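Local coordinates for protein CdiI toxin (Salmonella enterica subsp. enterica serovar Rubislaw str. ATCC 10717, PDB 4ZQU) that serves as the immunity protein of a contact-dependent growth inhibition system, neutralising its cognate CdiA toxin, at residues 158-161 / 162-165; 89-92 / 93-97; 54-57 / 58-62. All blocks are in the same frame, centred on the assembly; numbering follows the deposited sequence.

Contact 1 of 3, residues 158-161 / 162-165; sequences DSSP and TEIG
Ser159 meets the turn that follows it through CA and CB: its CA lies 3.2 Å from Glu163 OE1, while its CB rests 3.9 Å from Ile164 CG1. Its hydroxyl is bonded to Ser156 O and also accepts from a water at 2.9 Å, which makes a weak second bond to Glu163 OE1. Ser160 is the N-cap of helix 161-172 and forms a capping box with Glu163. In one direction Glu163 N donates to Ser160 OG (3.2 Å, N-H...O angle 159°); chi1 of 74° sets this hydroxyl between the backbone N and the carbonyl carbon, turned toward the helix start. In the other direction Ser160 N donates to Glu163 OE1 at 3.0 Å, reaching the oxygen from above the carboxylate plane. The glutamate folds back beside its own N and then runs extended, its CG passing 3.1 Å from Ser160 OG. Ser160 O accepts from Ile164 N at 2.9 Å, and Ile164 CG1 packs against the same carbonyl. Pro161 opens the helix, its carbonyl oxygen taking Gly165 N at 2.9 Å, while its ring leans on Glu52 of helix 47-59. Two bonds running in opposite senses thus tie the N-cap to the first turn: an N-H left without a helical carbonyl receives a serine oxygen, and the carboxylate, near the positive end of the helix dipole, is probably favoured as an anion.

Contact 2 of 3, residues 89-92 / 93-97; sequences RTVE and RYDEW
Arg93 folds back over the backbone of Arg89 and Thr90, one turn earlier in helix 87-105. Its CG stands between the backbone N and the carbonyl carbon (chi1 71°), and a second bend at chi3 lays the guanidinium across the turn, with Arg89 O 3.7 Å above the centre of one face. Arg93 CG is 3.3 Å from Thr90 O, and Arg93 NH2 lies 3.6 Å from Arg89 CB. A water in the plane of both guanidinium groups accepts from Arg89 NH1 at 2.6 Å and from Arg93 NH2 at 2.8 Å, linking two like charges. Arg93 NH2 and NH1 also donate to Asp83 O and Leu84 O, fixing the group's rotation. The looser flank is that of exposed Glu92 and Asp95: Glu92 joins mainly through its backbone, its O accepting from Glu96 N at 3.0 Å. Val91 meets Asp95 on one side, Val91 CG1 3.6 Å from Asp95 OD2, and the toxin on the other. The carbonyls of Arg89, Thr90 and Val91 hold the same helical pattern. Thr90, Val91 and Tyr94 pack on Val76, Pro19 and Gly75 of the CdiA-CT toxin chain, whereas Arg93 and Trp97 rest on strand 30-41, against Gln31 and Pro34, and Leu32 and Gln38, respectively.

Contact 3 of 3, residues 54-57 / 58-62; sequences VKDA and LSHSR
Asp56 and His60 meet where helix 47-59 ends and the chain turns off into a loop, a C-terminal helix end finished by side-chain and i to i+3 bonds. Before that point the pattern is regular: Leu58 N donates to Val54 O and Ser59 N to Lys55 O, each at 3.0 Å. Leu58 lies beside Val54, pointing the same way, with Leu58 CD1 4.1 Å from Val54 CG1; the leucine also packs on Ala8 and Ala10 of strand 8-14. The next carbonyl, that of Asp56, is served mainly by side chains. His60 ND1 donates to it, and Ser59 OG sits close as well, but the modelled separation is too short to be trusted in detail; Ser59 N adds a weak bond. Ala57 O accepts from His60 N at 3.2 Å, the donor standing well above the carbonyl plane, and its second partner is Thr23 OG1. Leu58 O in turn takes Ser61 N at 3.0 Å. Polar side chains also find partners outside the helix: Ser61 OG bonds Tyr24 O and Trp9 N, Asp56 OD2 is bonded to His39 NE2, and Arg62 forms salt bridges with Asp81 and Asp33. The Asp56 carboxylate lies beside the histidine ring, Asp56 OD1 3.7 Å from His60 CE1, with carboxylate and ring planes 62° apart. With His60 CG folded beside its own backbone N (chi1 -71°), the ring swings back along the helix, and its edge delivers the ND1 proton to Asp56 O at 2.7 Å, with the oxygen just 8° out of the ring plane.

How the contacts relate
Contacts 1 and 3 stand at opposite kinds of helix end, the start of helix 161-172 and the finish of helix 47-59, and those helices touch, Ile164 CG2 packing 4.1 Å from Val54 CG1. Contact 2 lies within helix 87-105, its centre about 31 Å from that of contact 1 and on the opposite side of the chain's centre. Each is partly buried, but contact 3 lies nearest the chain's centre, about 10 Å from it centre to centre, against strands of the antiparallel sheet. In contact 1 side chains serve N-H groups, in contact 3 a carbonyl. Contact 2 instead has arginines sharing water, and only it reaches the toxin.

Contact 1 of 3, residues 158-161 / 162-165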
ATOM      1  N   ASP B 158      25.961  -6.401  -3.116  1.00 48.84           N
ATOM      2  CA  ASP B 158      27.306  -5.951  -2.764  1.00 49.82           C
ATOM      3  C   ASP B 158      27.594  -4.556  -3.305  1.00 47.87           C
ATOM      4  O   ASP B 158      28.742  -4.115  -3.310  1.00 49.70           O
ATOM      5  CB  ASP B 158      28.360  -6.929  -3.289  1.00 54.09           C
ATOM      6  CG  ASP B 158      28.279  -8.288  -2.625  1.00 57.64           C
ATOM      7  OD1 ASP B 158      27.804  -8.369  -1.473  1.00 58.57           O
ATOM      8  OD2 ASP B 158      28.695  -9.281  -3.258  1.00 60.22           O
ATOM      9  N   SER B 159      26.550  -3.874  -3.763  1.00 45.28           N
ATOM     10  CA  SER B 159      26.686  -2.521  -4.291  1.00 42.49           C
ATOM     11  C   SER B 159      27.290  -1.590  -3.251  1.00 40.78           C
ATOM     12  O   SER B 159      26.921  -1.638  -2.081  1.00 42.43           O
ATOM     13  CB  SER B 159      25.329  -1.974  -4.745  1.00 39.83           C
ATOM     14  OG  SER B 159      24.770  -2.765  -5.779  1.00 41.67           O
ATOM     15  N   SER B 160      28.223  -0.749  -3.680  1.00 40.54           N
ATOM     16  CA  SER B 160      28.791   0.265  -2.802  1.00 40.22           C
ATOM     17  C   SER B 160      27.740   1.332  -2.499  1.00 41.50           C
ATOM     18  O   SER B 160      26.775   1.478  -3.248  1.00 41.50           O
ATOM     19  CB  SER B 160      30.028   0.898  -3.441  1.00 39.99           C
ATOM     20  OG  SER B 160      29.664   1.770  -4.495  1.00 39.88           O
ATOM     21  N   PRO B 161      27.913   2.066  -1.386  1.00 42.71           N
ATOM     22  CA  PRO B 161      27.031   3.189  -1.046  1.00 42.30           C
ATOM     23  C   PRO B 161      26.883   4.204  -2.179  1.00 41.52           C
ATOM     24  O   PRO B 161      25.793   4.737  -2.386  1.00 40.41           O
ATOM     25  CB  PRO B 161      27.733   3.820   0.157  1.00 43.32           C
ATOM     26  CG  PRO B 161      28.410   2.673   0.817  1.00 43.33           C
ATOM     27  CD  PRO B 161      28.867   1.772  -0.301  1.00 43.86           C
ATOM     28  N   THR B 162      27.970   4.460  -2.899  1.00 41.60           N
ATOM     29  CA  THR B 162      27.944   5.383  -4.024  1.00 40.83           C
ATOM     30  C   THR B 162      27.078   4.828  -5.151  1.00 39.94           C
ATOM     31  O   THR B 162      26.304   5.560  -5.768  1.00 40.42           O
ATOM     32  CB  THR B 162      29.363   5.668  -4.553  1.00 42.16           C
ATOM     33  OG1 THR B 162      30.184   6.153  -3.483  1.00 39.92           O
ATOM     34  CG2 THR B 162      29.325   6.704  -5.667  1.00 45.47           C
ATOM     35  N   GLU B 163      27.210   3.529  -5.407  1.00 38.41           N
ATOM     36  CA  GLU B 163      26.402   2.851  -6.416  1.00 37.41           C
ATOM     37  C   GLU B 163      24.924   2.859  -6.038  1.00 36.90           C
ATOM     38  O   GLU B 163      24.051   2.946  -6.902  1.00 38.50           O
ATOM     39  CB  GLU B 163      26.888   1.412  -6.614  1.00 37.97           C
ATOM     40  CG  GLU B 163      28.255   1.309  -7.273  1.00 36.71           C
ATOM     41  CD  GLU B 163      28.807  -0.104  -7.279  1.00 37.40           C
ATOM     42  OE1 GLU B 163      28.176  -0.997  -6.681  1.00 39.23           O
ATOM     43  OE2 GLU B 163      29.878  -0.320  -7.879  1.00 39.06           O
ATOM     44  N   ILE B 164      24.651   2.774  -4.740  1.00 36.36           N
ATOM     45  CA  ILE B 164      23.280   2.769  -4.244  1.00 35.27           C
ATOM     46  C   ILE B 164      22.642   4.153  -4.369  1.00 35.10           C
ATOM     47  O   ILE B 164      21.519   4.284  -4.860  1.00 34.10           O
ATOM     48  CB  ILE B 164      23.223   2.294  -2.782  1.00 33.74           C
ATOM     49  CG1 ILE B 164      23.610   0.815  -2.699  1.00 34.34           C
ATOM     50  CG2 ILE B 164      21.836   2.507  -2.203  1.00 33.05           C
ATOM     51  CD1 ILE B 164      23.608   0.248  -1.296  1.00 33.49           C
ATOM     52  N   GLY B 165      23.364   5.182  -3.934  1.00 34.76           N
ATOM     53  CA  GLY B 165      22.898   6.550  -4.077  1.00 34.72           C
ATOM     54  C   GLY B 165      22.687   6.913  -5.535  1.00 38.23           C
ATOM     55  O   GLY B 165      21.733   7.612  -5.879  1.00 39.56           O
TER
HETATM   56  O   HOH W   1      25.557  -2.086  -8.520  1.00 37.92           O

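Contact 2 of 3, residues 89-92 / 93-97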
ATOM      1  N   ARG B  89      -2.845   4.351  14.726  1.00 34.99           N
ATOM      2  CA  ARG B  89      -1.469   4.773  14.972  1.00 35.92           C
ATOM      3  C   ARG B  89      -0.742   5.045  13.665  1.00 34.12           C
ATOM      4  O   ARG B  89       0.057   5.978  13.567  1.00 36.34           O
ATOM      5  CB  ARG B  89      -0.714   3.716  15.776  1.00 36.83           C
ATOM      6  CG  ARG B  89      -1.211   3.544  17.195  1.00 40.85           C
ATOM      7  CD  ARG B  89      -0.187   2.803  18.027  1.00 44.69           C
ATOM      8  NE  ARG B  89      -0.279   3.136  19.445  1.00 51.74           N
ATOM      9  CZ  ARG B  89       0.770   3.394  20.220  1.00 54.33           C
ATOM     10  NH1 ARG B  89       1.997   3.362  19.713  1.00 52.48           N
ATOM     11  NH2 ARG B  89       0.595   3.686  21.501  1.00 57.17           N
ATOM     12  N   THR B  90      -1.028   4.217  12.667  1.00 30.32           N
ATOM     13  CA  THR B  90      -0.447   4.370  11.341  1.00 27.77           C
ATOM     14  C   THR B  90      -0.737   5.749  10.755  1.00 29.88           C
ATOM     15  O   THR B  90       0.178   6.460  10.341  1.00 32.15           O
ATOM     16  CB  THR B  90      -0.973   3.290  10.380  1.00 25.97           C
ATOM     17  OG1 THR B  90      -0.543   2.002  10.836  1.00 26.24           O
ATOM     18  CG2 THR B  90      -0.454   3.523   8.977  1.00 23.39           C
ATOM     19  N   VAL B  91      -2.011   6.122  10.736  1.00 30.17           N
ATOM     20  CA  VAL B  91      -2.429   7.405  10.186  1.00 31.98           C
ATOM     21  C   VAL B  91      -1.879   8.569  11.007  1.00 36.73           C
ATOM     22  O   VAL B  91      -1.457   9.584  10.454  1.00 40.15           O
ATOM     23  CB  VAL B  91      -3.969   7.502  10.112  1.00 33.21           C
ATOM     24  CG1 VAL B  91      -4.414   8.920   9.788  1.00 35.09           C
ATOM     25  CG2 VAL B  91      -4.510   6.516   9.085  1.00 30.81           C
ATOM     26  N   GLU B  92      -1.861   8.412  12.326  1.00 40.44           N
ATOM     27  CA  GLU B  92      -1.430   9.491  13.212  1.00 43.86           C
ATOM     28  C   GLU B  92       0.064   9.798  13.109  1.00 38.16           C
ATOM     29  O   GLU B  92       0.462  10.964  13.138  1.00 35.38           O
ATOM     30  CB  GLU B  92      -1.791   9.159  14.658  1.00 50.47           C
ATOM     31  CG  GLU B  92      -3.284   9.152  14.927  1.00 58.88           C
ATOM     32  CD  GLU B  92      -3.606   9.213  16.405  1.00 67.40           C
ATOM     33  OE1 GLU B  92      -2.694   9.530  17.196  1.00 68.64           O
ATOM     34  OE2 GLU B  92      -4.771   8.947  16.773  1.00 73.32           O
ATOM     35  N   ARG B  93       0.887   8.759  12.990  1.00 35.66           N
ATOM     36  CA  ARG B  93       2.330   8.957  12.876  1.00 32.73           C
ATOM     37  C   ARG B  93       2.672   9.475  11.489  1.00 31.91           C
ATOM     38  O   ARG B  93       3.705  10.111  11.292  1.00 31.42           O
ATOM     39  CB  ARG B  93       3.098   7.665  13.172  1.00 27.51           C
ATOM     40  CG  ARG B  93       2.967   6.592  12.117  1.00 24.96           C
ATOM     41  CD  ARG B  93       3.898   5.432  12.414  1.00 21.35           C
ATOM     42  NE  ARG B  93       3.538   4.736  13.645  1.00 21.67           N
ATOM     43  CZ  ARG B  93       2.930   3.553  13.688  1.00 21.07           C
ATOM     44  NH1 ARG B  93       2.612   2.921  12.568  1.00 20.07           N
ATOM     45  NH2 ARG B  93       2.643   2.999  14.855  1.00 21.68           N
ATOM     46  N   TYR B  94       1.796   9.198  10.531  1.00 33.24           N
ATOM     47  CA  TYR B  94       1.914   9.779   9.203  1.00 32.53           C
ATOM     48  C   TYR B  94       1.629  11.275   9.272  1.00 34.82           C
ATOM     49  O   TYR B  94       2.337  12.078   8.668  1.00 36.33           O
ATOM     50  CB  TYR B  94       0.958   9.099   8.228  1.00 32.12           C
ATOM     51  CG  TYR B  94       0.810   9.826   6.913  1.00 34.62           C
ATOM     52  CD1 TYR B  94       1.837   9.823   5.976  1.00 35.28           C
ATOM     53  CD2 TYR B  94      -0.358  10.512   6.603  1.00 36.06           C
ATOM     54  CE1 TYR B  94       1.705  10.485   4.768  1.00 35.07           C
ATOM     55  CE2 TYR B  94      -0.500  11.177   5.398  1.00 35.98           C
ATOM     56  CZ  TYR B  94       0.534  11.160   4.484  1.00 35.93           C
ATOM     57  OH  TYR B  94       0.399  11.819   3.281  1.00 36.81           O
ATOM     58  N   ASP B  95       0.592  11.640  10.019  1.00 36.28           N
ATOM     59  CA  ASP B  95       0.216  13.040  10.177  1.00 38.72           C
ATOM     60  C   ASP B  95       1.311  13.826  10.886  1.00 40.00           C
ATOM     61  O   ASP B  95       1.515  15.009  10.610  1.00 42.20           O
ATOM     62  CB  ASP B  95      -1.103  13.160  10.944  1.00 40.08           C
ATOM     63  CG  ASP B  95      -2.290  12.652  10.146  1.00 40.28           C
ATOM     64  OD1 ASP B  95      -2.232  12.683   8.898  1.00 39.55           O
ATOM     65  OD2 ASP B  95      -3.287  12.228  10.768  1.00 41.95           O
ATOM     66  N   GLU B  96       2.014  13.166  11.800  1.00 40.03           N
ATOM     67  CA  GLU B  96       3.154  13.781  12.470  1.00 39.67           C
ATOM     68  C   GLU B  96       4.349  13.870  11.532  1.00 36.26           C
ATOM     69  O   GLU B  96       5.111  14.836  11.566  1.00 37.72           O
ATOM     70  CB  GLU B  96       3.525  13.001  13.730  1.00 39.68           C
ATOM     71  CG  GLU B  96       2.540  13.190  14.861  1.00 44.48           C
ATOM     72  CD  GLU B  96       2.362  14.651  15.224  1.00 49.90           C
ATOM     73  OE1 GLU B  96       3.357  15.408  15.165  1.00 50.10           O
ATOM     74  OE2 GLU B  96       1.226  15.044  15.562  1.00 53.84           O
ATOM     75  N   TRP B  97       4.505  12.853  10.693  1.00 32.78           N
ATOM     76  CA  TRP B  97       5.550  12.853   9.683  1.00 32.03           C
ATOM     77  C   TRP B  97       5.347  14.021   8.729  1.00 36.45           C
ATOM     78  O   TRP B  97       6.296  14.723   8.379  1.00 37.68           O
ATOM     79  CB  TRP B  97       5.552  11.530   8.918  1.00 29.34           C
ATOM     80  CG  TRP B  97       6.573  11.464   7.833  1.00 29.47           C
ATOM     81  CD1 TRP B  97       7.861  11.033   7.947  1.00 29.25           C
ATOM     82  CD2 TRP B  97       6.391  11.834   6.462  1.00 29.69           C
ATOM     83  NE1 TRP B  97       8.496  11.114   6.729  1.00 28.91           N
ATOM     84  CE2 TRP B  97       7.614  11.604   5.802  1.00 29.03           C
ATOM     85  CE3 TRP B  97       5.313  12.340   5.727  1.00 31.63           C
ATOM     86  CZ2 TRP B  97       7.789  11.861   4.442  1.00 31.20           C
ATOM     87  CZ3 TRP B  97       5.490  12.596   4.376  1.00 32.22           C
ATOM     88  CH2 TRP B  97       6.717  12.356   3.748  1.00 31.92           C
TER
HETATM   89  O   HOH W   2       3.374   3.232  17.527  1.00 35.03           O

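Contact 3 of 3, residues 54-57 / 58-62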
ATOM      1  N   VAL B  54      20.590   5.720   2.709  1.00 35.19           N
ATOM      2  CA  VAL B  54      19.695   4.629   2.365  1.00 34.45           C
ATOM      3  C   VAL B  54      20.072   3.363   3.130  1.00 36.88           C
ATOM      4  O   VAL B  54      19.204   2.660   3.642  1.00 36.88           O
ATOM      5  CB  VAL B  54      19.705   4.349   0.847  1.00 32.63           C
ATOM      6  CG1 VAL B  54      18.860   3.130   0.520  1.00 30.20           C
ATOM      7  CG2 VAL B  54      19.199   5.563   0.083  1.00 30.80           C
ATOM      8  N   LYS B  55      21.368   3.083   3.228  1.00 39.59           N
ATOM      9  CA  LYS B  55      21.824   1.867   3.894  1.00 41.88           C
ATOM     10  C   LYS B  55      21.586   1.914   5.402  1.00 41.78           C
ATOM     11  O   LYS B  55      21.196   0.915   6.008  1.00 40.14           O
ATOM     12  CB  LYS B  55      23.304   1.616   3.600  1.00 46.17           C
ATOM     13  CG  LYS B  55      23.572   0.214   3.074  1.00 48.90           C
ATOM     14  CD  LYS B  55      25.054  -0.067   2.885  1.00 53.51           C
ATOM     15  CE  LYS B  55      25.303  -1.560   2.682  1.00 54.44           C
ATOM     16  NZ  LYS B  55      24.044  -2.317   2.400  1.00 52.87           N
ATOM     17  N   ASP B  56      21.819   3.077   6.002  1.00 43.49           N
ATOM     18  CA  ASP B  56      21.609   3.257   7.435  1.00 43.80           C
ATOM     19  C   ASP B  56      20.130   3.116   7.790  1.00 41.86           C
ATOM     20  O   ASP B  56      19.780   2.536   8.817  1.00 42.62           O
ATOM     21  CB  ASP B  56      22.138   4.618   7.883  1.00 45.93           C
ATOM     22  CG  ASP B  56      21.939   4.861   9.363  1.00 48.44           C
ATOM     23  OD1 ASP B  56      22.679   4.263  10.173  1.00 50.09           O
ATOM     24  OD2 ASP B  56      21.048   5.660   9.717  1.00 48.82           O
ATOM     25  N   ALA B  57      19.269   3.647   6.928  1.00 39.96           N
ATOM     26  CA  ALA B  57      17.827   3.522   7.100  1.00 37.14           C
ATOM     27  C   ALA B  57      17.389   2.068   6.977  1.00 35.12           C
ATOM     28  O   ALA B  57      16.531   1.604   7.725  1.00 34.78           O
ATOM     29  CB  ALA B  57      17.098   4.383   6.084  1.00 36.66           C
ATOM     30  N   LEU B  58      17.988   1.356   6.026  1.00 34.96           N
ATOM     31  CA  LEU B  58      17.687  -0.056   5.807  1.00 34.00           C
ATOM     32  C   LEU B  58      18.096  -0.908   6.998  1.00 35.10           C
ATOM     33  O   LEU B  58      17.438  -1.898   7.321  1.00 34.87           O
ATOM     34  CB  LEU B  58      18.387  -0.568   4.544  1.00 31.54           C
ATOM     35  CG  LEU B  58      17.767  -0.206   3.197  1.00 28.29           C
ATOM     36  CD1 LEU B  58      18.652  -0.672   2.061  1.00 28.87           C
ATOM     37  CD2 LEU B  58      16.398  -0.829   3.080  1.00 27.70           C
ATOM     38  N   SER B  59      19.189  -0.522   7.646  1.00 35.83           N
ATOM     39  CA  SER B  59      19.711  -1.279   8.773  1.00 37.23           C
ATOM     40  C   SER B  59      18.764  -1.225   9.970  1.00 35.64           C
ATOM     41  O   SER B  59      18.818  -2.083  10.850  1.00 34.46           O
ATOM     42  CB  SER B  59      21.094  -0.759   9.169  1.00 41.49           C
ATOM     43  OG  SER B  59      21.053   0.624   9.472  1.00 43.58           O
ATOM     44  N   HIS B  60      17.898  -0.216   9.994  1.00 41.17           N
ATOM     45  CA  HIS B  60      16.940  -0.060  11.082  1.00 39.17           C
ATOM     46  C   HIS B  60      15.585  -0.666  10.747  1.00 35.90           C
ATOM     47  O   HIS B  60      14.645  -0.574  11.535  1.00 34.60           O
ATOM     48  CB  HIS B  60      16.770   1.416  11.435  1.00 39.98           C
ATOM     49  CG  HIS B  60      17.958   2.006  12.124  1.00 41.19           C
ATOM     50  ND1 HIS B  60      19.120   2.328  11.458  1.00 43.03           N
ATOM     51  CD2 HIS B  60      18.173   2.311  13.427  1.00 42.01           C
ATOM     52  CE1 HIS B  60      19.996   2.815  12.318  1.00 44.97           C
ATOM     53  NE2 HIS B  60      19.448   2.816  13.517  1.00 44.29           N
ATOM     54  N   SER B  61      15.490  -1.286   9.578  1.00 35.57           N
ATOM     55  CA  SER B  61      14.242  -1.895   9.145  1.00 32.97           C
ATOM     56  C   SER B  61      13.962  -3.175   9.916  1.00 30.74           C
ATOM     57  O   SER B  61      14.877  -3.933  10.238  1.00 30.05           O
ATOM     58  CB  SER B  61      14.275  -2.179   7.644  1.00 34.76           C
ATOM     59  OG  SER B  61      13.042  -2.718   7.203  1.00 32.17           O
ATOM     60  N   ARG B  62      12.687  -3.407  10.208  1.00 29.51           N
ATOM     61  CA  ARG B  62      12.275  -4.587  10.951  1.00 28.66           C
ATOM     62  C   ARG B  62      11.494  -5.567  10.085  1.00 26.05           C
ATOM     63  O   ARG B  62      10.676  -5.172   9.258  1.00 24.94           O
ATOM     64  CB  ARG B  62      11.432  -4.187  12.161  1.00 30.30           C
ATOM     65  CG  ARG B  62      12.206  -3.483  13.254  1.00 29.61           C
ATOM     66  CD  ARG B  62      11.314  -3.202  14.442  1.00 28.51           C
ATOM     67  NE  ARG B  62      10.340  -2.153  14.158  1.00 29.02           N
ATOM     68  CZ  ARG B  62       9.178  -2.025  14.789  1.00 30.45           C
ATOM     69  NH1 ARG B  62       8.837  -2.891  15.736  1.00 29.15           N
ATOM     70  NH2 ARG B  62       8.353  -1.037  14.470  1.00 31.39           N
TER